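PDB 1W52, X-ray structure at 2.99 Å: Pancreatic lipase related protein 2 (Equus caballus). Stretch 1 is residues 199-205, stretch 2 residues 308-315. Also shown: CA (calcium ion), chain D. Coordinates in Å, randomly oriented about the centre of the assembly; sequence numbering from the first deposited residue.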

# COMPACT_ATOMS: atom_id res chain seq x y z
N GLN A 199 11.36 14.85 -2.68
CA GLN A 199 12.62 14.39 -2.12
C GLN A 199 12.52 12.91 -1.88
O GLN A 199 13.50 12.18 -1.93
CB GLN A 199 12.92 15.11 -0.81
CG GLN A 199 13.03 16.65 -0.92
CD GLN A 199 14.34 17.11 -1.53
OE1 GLN A 199 14.95 16.44 -2.34
NE2 GLN A 199 14.77 18.29 -1.11
N PHE A 200 11.29 12.47 -1.63
CA PHE A 200 10.97 11.08 -1.40
C PHE A 200 9.59 10.74 -1.96
O PHE A 200 8.57 11.36 -1.57
CB PHE A 200 10.93 10.83 0.08
CG PHE A 200 10.64 9.42 0.45
CD1 PHE A 200 11.27 8.35 -0.21
CD2 PHE A 200 9.74 9.13 1.49
CE1 PHE A 200 11.02 7.03 0.18
CE2 PHE A 200 9.52 7.79 1.87
CZ PHE A 200 10.16 6.76 1.21
N VAL A 201 9.58 9.72 -2.83
CA VAL A 201 8.36 9.17 -3.42
C VAL A 201 8.29 7.69 -3.06
O VAL A 201 9.19 6.90 -3.38
CB VAL A 201 8.33 9.30 -4.99
CG1 VAL A 201 7.01 8.78 -5.57
CG2 VAL A 201 8.54 10.77 -5.47
N ASP A 202 7.18 7.32 -2.45
CA ASP A 202 6.92 5.92 -2.15
C ASP A 202 5.59 5.50 -2.77
O ASP A 202 4.60 6.20 -2.69
CB ASP A 202 6.86 5.68 -0.65
CG ASP A 202 5.88 6.62 0.06
OD1 ASP A 202 5.75 7.81 -0.39
OD2 ASP A 202 5.22 6.25 1.06
N VAL A 203 5.56 4.33 -3.36
CA VAL A 203 4.37 3.89 -4.04
C VAL A 203 3.85 2.55 -3.53
O VAL A 203 4.61 1.63 -3.31
CB VAL A 203 4.65 3.78 -5.54
CG1 VAL A 203 3.34 3.71 -6.33
CG2 VAL A 203 5.47 4.96 -5.97
N ILE A 204 2.53 2.46 -3.34
CA ILE A 204 1.85 1.19 -3.13
C ILE A 204 1.06 0.77 -4.39
O ILE A 204 0.23 1.51 -4.87
CB ILE A 204 0.95 1.27 -1.91
CG1 ILE A 204 1.79 1.65 -0.73
CG2 ILE A 204 0.32 -0.10 -1.60
CD1 ILE A 204 0.95 1.94 0.51
N HIS A 205 1.36 -0.43 -4.88
CA HIS A 205 0.77 -0.99 -6.12
C HIS A 205 -0.18 -2.14 -5.76
O HIS A 205 0.28 -3.21 -5.39
CB HIS A 205 1.84 -1.62 -6.99
CG HIS A 205 2.91 -0.69 -7.49
ND1 HIS A 205 2.90 -0.17 -8.77
CD2 HIS A 205 4.07 -0.27 -6.92
CE1 HIS A 205 4.00 0.55 -8.95
NE2 HIS A 205 4.72 0.51 -7.84
N LYS A 308 8.65 -0.02 6.94
CA LYS A 308 7.24 -0.17 7.22
C LYS A 308 6.50 0.42 6.03
O LYS A 308 6.73 1.57 5.71
CB LYS A 308 6.90 0.50 8.53
CG LYS A 308 7.61 -0.18 9.73
CD LYS A 308 7.67 0.68 10.99
CE LYS A 308 8.72 0.21 12.04
NZ LYS A 308 8.57 1.04 13.31
N MET A 309 5.68 -0.37 5.33
CA MET A 309 4.98 0.08 4.12
C MET A 309 3.85 0.91 4.59
O MET A 309 3.23 0.62 5.58
CB MET A 309 4.41 -1.08 3.32
CG MET A 309 3.62 -0.65 2.07
SD MET A 309 2.63 -1.90 1.16
CE MET A 309 1.13 -1.60 1.93
N GLY A 310 3.58 2.00 3.94
CA GLY A 310 2.62 2.87 4.54
C GLY A 310 3.17 4.18 5.03
O GLY A 310 4.15 4.73 4.56
N HIS A 311 2.43 4.71 5.99
CA HIS A 311 2.73 5.97 6.64
C HIS A 311 4.17 6.08 7.13
O HIS A 311 4.79 7.12 6.91
CB HIS A 311 1.81 6.14 7.82
CG HIS A 311 1.56 7.55 8.17
ND1 HIS A 311 0.93 8.42 7.31
CD2 HIS A 311 1.88 8.27 9.27
CE1 HIS A 311 0.85 9.61 7.88
NE2 HIS A 311 1.40 9.54 9.07
N TYR A 312 4.69 5.02 7.76
CA TYR A 312 6.04 5.08 8.37
C TYR A 312 7.17 4.60 7.48
O TYR A 312 8.25 4.25 7.97
CB TYR A 312 6.09 4.41 9.76
CG TYR A 312 5.08 5.07 10.71
CD1 TYR A 312 3.85 4.52 10.93
CD2 TYR A 312 5.34 6.31 11.29
CE1 TYR A 312 2.93 5.11 11.74
CE2 TYR A 312 4.41 6.94 12.11
CZ TYR A 312 3.20 6.34 12.34
OH TYR A 312 2.24 6.95 13.18
N ALA A 313 6.92 4.63 6.18
CA ALA A 313 7.96 4.33 5.19
C ALA A 313 9.12 5.34 5.23
O ALA A 313 10.25 4.99 4.99
CB ALA A 313 7.37 4.28 3.78
N ASP A 314 8.82 6.59 5.53
CA ASP A 314 9.84 7.63 5.59
C ASP A 314 10.89 7.44 6.70
O ASP A 314 11.81 8.24 6.81
CB ASP A 314 9.19 9.00 5.78
CG ASP A 314 8.46 9.11 7.09
OD1 ASP A 314 8.42 8.11 7.86
OD2 ASP A 314 7.90 10.19 7.40
N GLN A 315 10.74 6.41 7.53
CA GLN A 315 11.75 6.03 8.50
C GLN A 315 12.79 5.06 8.02
O GLN A 315 13.53 4.57 8.83
CB GLN A 315 11.10 5.39 9.67
CG GLN A 315 9.98 6.14 10.18
CD GLN A 315 9.39 5.47 11.36
OE1 GLN A 315 8.71 6.13 12.10
NE2 GLN A 315 9.61 4.14 11.54
CA CA D . 6.11 9.73 9.49

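Stretch 1 runs as a strand from Val 201 to Ile 204 and meets the loop of stretch 2 by van der Waals contact. No hydrogen bond crosses between them. Asp 202 and Ile 204 of the strand, and Phe 200 just before it, point toward stretch 2, while Val 201 and Val 203 are out of its reach.

Ile 204 has the largest area covered by the other stretch. Its chi1 is m and its chi2 is t, so CD1 extends toward stretch 2. There CD1 of Ile 204 lies 3.8 Å from CE of Met 309, an apolar contact. Met 309 starts sideways, but chi1 and chi2 are both t. The extended chain brings its end nearer to the strand, and chi3, at 95°, lies between wells.

Gly 310 has phi/psi of 112/-156. A CB at these angles would jam against the carbonyl O of Met 309, so the backbone itself calls for glycine. O of Gly 310 accepts a hydrogen bond from N of Ala 313 at 3.2 Å, closing a turn.

Asp 202 takes chi1 p. OD2 of Asp 202 sits 4.0 Å from CB of Ala 313, which points toward the strand, and 4.0 Å from O of Gly 310. Both carboxylate oxygens are hydrogen-bonded elsewhere in the structure, so the carboxylate is satisfied without a polar partner here.

Phe 200 has chi1 t, which carries its ring to the 3-10 segment. CE2 of Phe 200 lies 3.7 Å from CA of Asp 314, and CZ of Phe 200 lies 4.2 Å from O of Ala 313. Both approaches to the ring are oblique. The side chain of Asp 314 starts sideways and its end leads away from stretch 1. With chi1 p, OD2 of Asp 314 binds the calcium ion CA at 2.8 Å, leaving its backbone and CB beside the ring.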